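Local coordinates for protein polyketide synthase PksL (Bacillus subtilis, PDB 5E1V) that probably dehydrates beta-hydroxyacyl intermediates, as a monomeric dehydratase domain of the trans-AT polyketide synthase that makes bacillaene, at residues L54-I59 / K108-A113; E120-L125 / S259-A264; I249-E254 / K267-K272. One frame throughout, in Å; residues are numbered along the deposited sequence.

Contact 1: L54-I59 / K108-A113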
loop_
_atom_site.group_PDB
_atom_site.type_symbol
_atom_site.label_atom_id
_atom_site.label_comp_id
_atom_site.label_asym_id
_atom_site.label_seq_id
_atom_site.Cartn_x
_atom_site.Cartn_y
_atom_site.Cartn_z
ATOM N N LEU A 54 12.669 -3.177 -1.477
ATOM C CA LEU A 54 12.247 -2.749 -0.154
ATOM C C LEU A 54 12.030 -4.065 0.626
ATOM O O LEU A 54 11.439 -5.015 0.096
ATOM C CB LEU A 54 10.933 -2.007 -0.273
ATOM C CG LEU A 54 10.389 -1.422 1.083
ATOM C CD1 LEU A 54 11.270 -0.371 1.731
ATOM C CD2 LEU A 54 9.021 -0.812 0.764
ATOM N N ARG A 55 12.599 -4.119 1.812
ATOM C CA ARG A 55 12.421 -5.302 2.648
ATOM C C ARG A 55 12.098 -5.040 4.086
ATOM O O ARG A 55 12.566 -4.073 4.646
ATOM C CB ARG A 55 13.691 -6.196 2.627
ATOM C CG ARG A 55 14.112 -6.755 1.279
ATOM C CD ARG A 55 15.397 -7.558 1.431
ATOM N NE ARG A 55 15.148 -8.935 1.844
ATOM C CZ ARG A 55 16.099 -9.863 1.959
ATOM N NH1 ARG A 55 17.383 -9.562 1.702
ATOM N NH2 ARG A 55 15.769 -11.108 2.308
ATOM N N ASN A 56 11.315 -5.949 4.670
ATOM C CA ASN A 56 11.045 -6.042 6.104
ATOM C C ASN A 56 10.564 -4.725 6.655
ATOM O O ASN A 56 11.189 -4.184 7.535
ATOM C CB ASN A 56 12.331 -6.498 6.831
ATOM C CG ASN A 56 12.760 -7.897 6.370
ATOM O OD1 ASN A 56 11.953 -8.697 5.776
ATOM N ND2 ASN A 56 14.023 -8.167 6.524
ATOM N N LEU A 57 9.551 -4.150 6.003
ATOM C CA LEU A 57 8.889 -2.955 6.514
ATOM C C LEU A 57 7.982 -3.303 7.637
ATOM O O LEU A 57 7.136 -4.181 7.508
ATOM C CB LEU A 57 8.044 -2.251 5.377
ATOM C CG LEU A 57 7.587 -0.871 5.750
ATOM C CD1 LEU A 57 7.604 0.254 4.676
ATOM C CD2 LEU A 57 6.126 -0.983 6.318
ATOM N N SER A 58 8.143 -2.635 8.775
ATOM C CA SER A 58 7.261 -2.774 9.894
ATOM C C SER A 58 6.587 -1.490 10.243
ATOM O O SER A 58 7.243 -0.515 10.344
ATOM C CB SER A 58 8.070 -3.166 11.147
ATOM O OG SER A 58 8.397 -4.458 10.996
ATOM N N ILE A 59 5.292 -1.581 10.465
ATOM C CA ILE A 59 4.442 -0.510 11.013
ATOM C C ILE A 59 4.217 -0.721 12.486
ATOM O O ILE A 59 3.699 -1.746 12.893
ATOM C CB ILE A 59 3.179 -0.345 10.206
ATOM C CG1 ILE A 59 3.563 -0.062 8.733
ATOM C CG2 ILE A 59 2.248 0.754 10.748
ATOM C CD1 ILE A 59 2.303 -0.006 7.880
ATOM N N LYS A 108 9.733 1.287 10.206
ATOM C CA LYS A 108 11.119 1.078 9.825
ATOM C C LYS A 108 11.132 0.061 8.674
ATOM O O LYS A 108 10.190 -0.676 8.502
ATOM C CB LYS A 108 11.814 0.356 10.989
ATOM C CG LYS A 108 12.062 1.194 12.210
ATOM C CD LYS A 108 12.542 0.281 13.384
ATOM C CE LYS A 108 14.032 0.177 13.328
ATOM N NZ LYS A 108 14.546 -0.827 14.317
ATOM N N ALA A 109 12.228 -0.000 7.940
ATOM C CA ALA A 109 12.347 -0.834 6.801
ATOM C C ALA A 109 13.801 -0.873 6.365
ATOM O O ALA A 109 14.614 -0.057 6.770
ATOM C CB ALA A 109 11.480 -0.264 5.638
ATOM N N ASP A 110 14.103 -1.801 5.475
ATOM C CA ASP A 110 15.392 -1.897 4.844
ATOM C C ASP A 110 15.231 -1.698 3.344
ATOM O O ASP A 110 14.234 -2.130 2.786
ATOM C CB ASP A 110 16.003 -3.270 5.049
ATOM C CG ASP A 110 16.127 -3.654 6.580
ATOM O OD1 ASP A 110 16.487 -2.775 7.373
ATOM O OD2 ASP A 110 15.808 -4.818 6.918
ATOM N N MET A 111 16.194 -1.040 2.712
ATOM C CA MET A 111 16.114 -0.922 1.259
ATOM C C MET A 111 17.464 -1.441 0.766
ATOM O O MET A 111 18.484 -0.972 1.263
ATOM C CB MET A 111 15.901 0.510 0.823
ATOM C CG MET A 111 15.928 0.700 -0.692
ATOM S SD MET A 111 14.370 0.079 -1.322
ATOM C CE MET A 111 13.353 1.524 -1.555
ATOM N N HIS A 112 17.422 -2.369 -0.180
ATOM C CA HIS A 112 18.643 -2.970 -0.756
ATOM C C HIS A 112 18.779 -2.494 -2.146
ATOM O O HIS A 112 17.828 -2.607 -2.895
ATOM C CB HIS A 112 18.535 -4.500 -0.764
ATOM C CG HIS A 112 18.555 -5.097 0.600
ATOM N ND1 HIS A 112 17.490 -4.985 1.480
ATOM C CD2 HIS A 112 19.500 -5.802 1.243
ATOM C CE1 HIS A 112 17.798 -5.580 2.617
ATOM N NE2 HIS A 112 19.015 -6.078 2.498
ATOM N N ALA A 113 19.934 -1.907 -2.461
ATOM C CA ALA A 113 20.217 -1.356 -3.787
ATOM C C ALA A 113 20.766 -2.452 -4.695
ATOM O O ALA A 113 20.852 -2.268 -5.922
ATOM C CB ALA A 113 21.216 -0.204 -3.701
#
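K108 O is held by one hydrogen bond, from S58 N at 2.8 Å and nearly along the C=O axis, and by a softer CA-H...O contact, with L57 CA 3.3 Å from K108 O. D110 O accepts a nearly straight bond from R55 N (2.8 Å, 174° at the hydrogen), and return bonds run from D110 N to R55 O and from K108 N to S58 O. Between these two antiparallel hydrogen-bonded pairs the register slips by one. Toward strand 215-225, on the other side of 54-59, N56 and L57 both face Y220, a G1 beta bulge within a sheet of the hot-dog fold. Where the register slips, the A109 methyl packs 3.9 Å from L54 CD1 and equally far from L57 CG. L54, L57 and M111 all reach I38 of helix 34-44. The R55 chain brings CD to 3.3 Å from H112 ND1, and the bend at chi3 (85°) then carries NH1 over one face of the ring, near its rim, the guanidinium tilted 54° from it. An alanine at H112 would remove the imidazole that R55 CD and NH1 lie against, and would probably leave the arginine chain less well fixed.

Contact 2: E120-L125 / S259-A264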
loop_
_atom_site.group_PDB
_atom_site.type_symbol
_atom_site.label_atom_id
_atom_site.label_comp_id
_atom_site.label_asym_id
_atom_site.label_seq_id
_atom_site.Cartn_x
_atom_site.Cartn_y
_atom_site.Cartn_z
ATOM N N GLU A 120 9.377 -12.255 -15.285
ATOM C CA GLU A 120 9.099 -12.927 -16.565
ATOM C C GLU A 120 7.645 -13.312 -16.754
ATOM O O GLU A 120 7.170 -13.473 -17.895
ATOM C CB GLU A 120 9.926 -14.199 -16.651
ATOM C CG GLU A 120 11.399 -13.939 -16.692
ATOM C CD GLU A 120 12.250 -15.188 -16.524
ATOM O OE1 GLU A 120 11.729 -16.302 -16.245
ATOM O OE2 GLU A 120 13.473 -15.020 -16.674
ATOM N N GLU A 121 6.925 -13.473 -15.649
ATOM C CA GLU A 121 5.526 -13.890 -15.687
ATOM C C GLU A 121 4.676 -12.984 -16.602
ATOM O O GLU A 121 4.749 -11.731 -16.516
ATOM C CB GLU A 121 4.968 -13.834 -14.257
ATOM C CG GLU A 121 4.368 -15.110 -13.684
ATOM C CD GLU A 121 2.912 -15.285 -14.014
ATOM O OE1 GLU A 121 2.447 -14.644 -14.970
ATOM O OE2 GLU A 121 2.229 -16.069 -13.322
ATOM N N THR A 122 3.850 -13.580 -17.482
ATOM C CA THR A 122 2.806 -12.786 -18.187
ATOM C C THR A 122 1.445 -13.471 -18.064
ATOM O O THR A 122 1.360 -14.645 -17.701
ATOM C CB THR A 122 3.120 -12.479 -19.679
ATOM O OG1 THR A 122 3.212 -13.693 -20.419
ATOM C CG2 THR A 122 4.413 -11.701 -19.855
ATOM N N LEU A 123 0.393 -12.718 -18.336
ATOM C CA LEU A 123 -0.969 -13.211 -18.259
ATOM C C LEU A 123 -1.750 -12.926 -19.555
ATOM O O LEU A 123 -1.482 -11.965 -20.243
ATOM C CB LEU A 123 -1.686 -12.524 -17.102
ATOM C CG LEU A 123 -1.147 -12.859 -15.714
ATOM C CD1 LEU A 123 -1.912 -12.080 -14.657
ATOM C CD2 LEU A 123 -1.266 -14.349 -15.455
ATOM N N ASP A 124 -2.718 -13.774 -19.863
ATOM C CA ASP A 124 -3.671 -13.512 -20.948
ATOM C C ASP A 124 -4.914 -12.971 -20.266
ATOM O O ASP A 124 -5.752 -13.727 -19.812
ATOM C CB ASP A 124 -3.985 -14.814 -21.717
ATOM N N LEU A 125 -5.011 -11.656 -20.135
ATOM C CA LEU A 125 -6.041 -11.037 -19.268
ATOM C C LEU A 125 -7.497 -11.420 -19.628
ATOM O O LEU A 125 -8.274 -11.919 -18.788
ATOM C CB LEU A 125 -5.871 -9.512 -19.281
ATOM C CG LEU A 125 -4.528 -8.992 -18.751
ATOM C CD1 LEU A 125 -4.363 -7.514 -19.041
ATOM C CD2 LEU A 125 -4.367 -9.270 -17.262
ATOM N N SER A 259 -1.046 -4.464 -20.309
ATOM C CA SER A 259 -0.638 -5.443 -21.295
ATOM C C SER A 259 -0.409 -6.870 -20.712
ATOM O O SER A 259 -0.129 -7.797 -21.441
ATOM C CB SER A 259 0.552 -4.888 -22.064
ATOM O OG SER A 259 1.745 -5.360 -21.534
ATOM N N GLY A 260 -0.578 -7.061 -19.398
ATOM C CA GLY A 260 -0.445 -8.382 -18.769
ATOM C C GLY A 260 0.939 -8.791 -18.286
ATOM O O GLY A 260 1.127 -9.916 -17.772
ATOM N N GLU A 261 1.909 -7.896 -18.394
ATOM C CA GLU A 261 3.243 -8.247 -17.945
ATOM C C GLU A 261 3.367 -8.042 -16.427
ATOM O O GLU A 261 2.835 -7.072 -15.904
ATOM C CB GLU A 261 4.293 -7.444 -18.659
ATOM C CG GLU A 261 4.276 -7.597 -20.179
ATOM C CD GLU A 261 4.808 -6.384 -20.901
ATOM O OE1 GLU A 261 4.825 -5.308 -20.301
ATOM O OE2 GLU A 261 5.167 -6.473 -22.109
ATOM N N LYS A 262 3.986 -8.983 -15.729
ATOM C CA LYS A 262 4.241 -8.790 -14.256
ATOM C C LYS A 262 5.278 -7.697 -14.073
ATOM O O LYS A 262 6.352 -7.739 -14.691
ATOM C CB LYS A 262 4.696 -10.056 -13.569
ATOM C CG LYS A 262 4.871 -9.890 -12.057
ATOM C CD LYS A 262 4.841 -11.227 -11.325
ATOM C CE LYS A 262 5.105 -11.070 -9.827
ATOM N NZ LYS A 262 5.025 -12.417 -9.206
ATOM N N VAL A 263 4.943 -6.681 -13.274
ATOM C CA VAL A 263 5.861 -5.556 -12.990
ATOM C C VAL A 263 6.202 -5.271 -11.511
ATOM O O VAL A 263 7.098 -4.505 -11.252
ATOM C CB VAL A 263 5.362 -4.264 -13.587
ATOM C CG1 VAL A 263 5.320 -4.460 -15.084
ATOM C CG2 VAL A 263 3.965 -3.857 -13.046
ATOM N N ALA A 264 5.473 -5.869 -10.586
ATOM C CA ALA A 264 5.779 -5.716 -9.211
ATOM C C ALA A 264 5.224 -6.836 -8.346
ATOM O O ALA A 264 4.312 -7.570 -8.676
ATOM C CB ALA A 264 5.348 -4.318 -8.673
#
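G260 is the tight spot. With its positive phi (89°) a CB would be jammed against the preceding carbonyl oxygen and would also clash with L123 O, so the 120-125 chain can come close only because the side chain is absent. L125 CD1 settles over the bare main chain, 3.8 Å from G260 N. G260 O takes the N-H of L123 at 3.0 Å in a bent bond (140° at the hydrogen), the donor standing above the carbonyl plane, and T122 CA-H adds a second, softer approach. The other bond, K262 N to E121 O, is better aligned and lies in the carbonyl plane. These two bonds flank a single bridge, T122 with E261, which ties the connection into helix 125-130 to the turn of the hairpin formed by strands 248-256 and 262-273; just beyond it V263 and A264 both face F255, a classic beta bulge. The solvent side is looser. T122 and E261 lie alongside each other and point the same way, T122 CG2 touching E261 CG at 4.1 Å, while the E261 carboxylate turns to N257. E121 CB lies 3.8 Å from K262 CB, but the two chains then diverge. E121, bent at chi2, sends OE2 to R236, whereas K262, with CG anti to the backbone N (chi1 -176°) and extended beyond, carries NZ to E265 and E254. E121 OE2 and K262 NZ end 6.2 Å apart.

Contact 3: I249-E254 / K267-K272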
loop_
_atom_site.group_PDB
_atom_site.type_symbol
_atom_site.label_atom_id
_atom_site.label_comp_id
_atom_site.label_asym_id
_atom_site.label_seq_id
_atom_site.Cartn_x
_atom_site.Cartn_y
_atom_site.Cartn_z
ATOM N N ILE A 249 -3.242 -11.874 9.215
ATOM C CA ILE A 249 -3.551 -12.327 7.856
ATOM C C ILE A 249 -2.359 -11.981 6.998
ATOM O O ILE A 249 -1.637 -11.004 7.317
ATOM C CB ILE A 249 -4.835 -11.719 7.263
ATOM C CG1 ILE A 249 -4.786 -10.176 7.213
ATOM C CG2 ILE A 249 -6.044 -12.153 8.089
ATOM C CD1 ILE A 249 -5.759 -9.551 6.234
ATOM N N TYR A 250 -2.165 -12.794 5.951
ATOM C CA TYR A 250 -1.028 -12.727 5.051
ATOM C C TYR A 250 -1.534 -12.888 3.657
ATOM O O TYR A 250 -2.428 -13.698 3.404
ATOM C CB TYR A 250 -0.034 -13.884 5.305
ATOM C CG TYR A 250 0.474 -14.063 6.727
ATOM C CD1 TYR A 250 -0.329 -14.662 7.709
ATOM C CD2 TYR A 250 1.765 -13.703 7.085
ATOM C CE1 TYR A 250 0.136 -14.825 9.004
ATOM C CE2 TYR A 250 2.240 -13.889 8.373
ATOM C CZ TYR A 250 1.405 -14.465 9.317
ATOM O OH TYR A 250 1.858 -14.669 10.568
ATOM N N VAL A 251 -1.002 -12.105 2.718
ATOM C CA VAL A 251 -1.343 -12.233 1.332
ATOM C C VAL A 251 -0.111 -11.806 0.520
ATOM O O VAL A 251 0.763 -11.148 1.039
ATOM C CB VAL A 251 -2.483 -11.301 0.904
ATOM C CG1 VAL A 251 -3.745 -11.652 1.658
ATOM C CG2 VAL A 251 -2.134 -9.846 1.227
ATOM N N THR A 252 -0.071 -12.182 -0.746
ATOM C CA THR A 252 1.018 -11.790 -1.626
ATOM C C THR A 252 0.310 -11.133 -2.814
ATOM O O THR A 252 -0.576 -11.716 -3.429
ATOM C CB THR A 252 1.995 -12.939 -2.023
ATOM O OG1 THR A 252 2.941 -13.198 -0.976
ATOM C CG2 THR A 252 2.840 -12.471 -3.240
ATOM N N LEU A 253 0.682 -9.873 -3.103
ATOM C CA LEU A 253 0.048 -9.087 -4.157
ATOM C C LEU A 253 0.939 -9.046 -5.391
ATOM O O LEU A 253 2.088 -8.648 -5.302
ATOM C CB LEU A 253 -0.239 -7.612 -3.657
ATOM C CG LEU A 253 -1.122 -7.362 -2.429
ATOM C CD1 LEU A 253 -1.263 -5.850 -2.055
ATOM C CD2 LEU A 253 -2.481 -8.085 -2.518
ATOM N N GLU A 254 0.418 -9.435 -6.567
ATOM C CA GLU A 254 1.251 -9.473 -7.770
ATOM C C GLU A 254 0.725 -8.433 -8.729
ATOM O O GLU A 254 -0.422 -8.496 -9.075
ATOM C CB GLU A 254 1.221 -10.879 -8.402
ATOM C CG GLU A 254 1.737 -11.924 -7.449
ATOM C CD GLU A 254 1.649 -13.298 -8.057
ATOM O OE1 GLU A 254 2.552 -13.636 -8.887
ATOM O OE2 GLU A 254 0.636 -13.969 -7.735
ATOM N N LYS A 267 5.437 -9.088 -1.409
ATOM C CA LYS A 267 5.389 -10.464 -0.812
ATOM C C LYS A 267 5.081 -10.493 0.678
ATOM O O LYS A 267 5.667 -9.761 1.469
ATOM C CB LYS A 267 6.706 -11.163 -1.163
ATOM C CG LYS A 267 6.871 -12.625 -0.730
ATOM C CD LYS A 267 8.097 -13.203 -1.475
ATOM C CE LYS A 267 8.461 -14.624 -1.004
ATOM N NZ LYS A 267 7.234 -15.446 -0.823
ATOM N N ASN A 268 4.137 -11.362 1.095
ATOM C CA ASN A 268 3.709 -11.492 2.513
ATOM C C ASN A 268 3.355 -10.164 3.172
ATOM O O ASN A 268 3.896 -9.767 4.164
ATOM C CB ASN A 268 4.707 -12.305 3.303
ATOM C CG ASN A 268 4.474 -13.799 3.084
ATOM O OD1 ASN A 268 3.353 -14.272 3.269
ATOM N ND2 ASN A 268 5.486 -14.514 2.647
ATOM N N PHE A 269 2.437 -9.489 2.515
ATOM C CA PHE A 269 1.718 -8.363 3.120
ATOM C C PHE A 269 0.891 -8.925 4.293
ATOM O O PHE A 269 -0.124 -9.623 4.093
ATOM C CB PHE A 269 0.875 -7.669 2.088
ATOM C CG PHE A 269 -0.088 -6.665 2.634
ATOM C CD1 PHE A 269 0.160 -6.017 3.791
ATOM C CD2 PHE A 269 -1.257 -6.373 1.959
ATOM C CE1 PHE A 269 -0.735 -5.098 4.303
ATOM C CE2 PHE A 269 -2.178 -5.493 2.487
ATOM C CZ PHE A 269 -1.901 -4.841 3.674
ATOM N N THR A 270 1.367 -8.592 5.490
ATOM C CA THR A 270 0.808 -9.040 6.790
ATOM C C THR A 270 0.080 -7.867 7.467
ATOM O O THR A 270 0.664 -6.762 7.689
ATOM C CB THR A 270 1.900 -9.463 7.789
ATOM O OG1 THR A 270 2.870 -10.339 7.155
ATOM C CG2 THR A 270 1.260 -10.156 9.000
ATOM N N SER A 271 -1.156 -8.136 7.898
ATOM C CA SER A 271 -1.974 -7.207 8.645
ATOM C C SER A 271 -2.472 -7.855 9.945
ATOM O O SER A 271 -2.479 -9.085 10.086
ATOM C CB SER A 271 -3.192 -6.828 7.773
ATOM O OG SER A 271 -2.775 -6.227 6.559
ATOM N N LYS A 272 -2.880 -7.019 10.886
ATOM C CA LYS A 272 -3.168 -7.482 12.251
ATOM C C LYS A 272 -4.492 -6.951 12.686
ATOM O O LYS A 272 -4.836 -5.806 12.409
ATOM C CB LYS A 272 -2.113 -7.020 13.230
ATOM C CG LYS A 272 -2.313 -7.495 14.691
ATOM C CD LYS A 272 -1.213 -6.989 15.614
ATOM C CE LYS A 272 -1.526 -5.593 16.137
ATOM N NZ LYS A 272 -0.317 -4.893 16.684
#
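Y250 and T270 run alongside each other on one face of the hairpin 248-256/262-273, with the T270 methyl CG2 placed over a face of the tyrosine ring, 4.2 Å from its centroid, in a CH-pi contact offset toward the rim. T270 CG2 is anti to the backbone N, which turns OG1 to N268 O. R243 makes a cation-pi contact with the same ring and also bonds N268 OD1. Through the sheet, V251 and F269 likewise point the same way, V251 CG2 lying 3.7 Å from F269 CD2. L253 crosses the ring obliquely and reaches the same carbon, F269 CD2, with CD1 at 4.0 Å. At the end of the pairing N268 takes a left-handed backbone conformation and F269 N makes only a weak bond to V251 O. There the hydroxyl of T252 steps in, OG1 accepting from N268 N at 3.0 Å in an almost straight bond (176°). The hairpin of this hot-dog fold is therefore two-sided: V251 and L253 meet helix 190-203, and F269 packs beside them and against L32, whereas on the other face the positive charge of R243 would probably polarise the Y250 ring and the N268 amide oxygen.

Contacts 2 and 3 meet directly through the salt bridge of K262 NZ to E254 OE1 at 2.8 Å, although their centres lie about 20 Å apart; both use strand 262-273, one near its start and one farther along. R236 binds E254 and also E121, so the charges of 120-125 and 249-254 share a partner. Contact 1, with its centre about 15 Å from that of contact 3, does not touch it, the nearest atoms being about 6 Å apart. Strand 215-225 bridges them, pairing through Y220 with L57 and through L218 with T270, and so links the two hot-dog halves expected of a polyketide synthase dehydratase. Contacts 1 and 2 are the most distant, about 25 Å between centres.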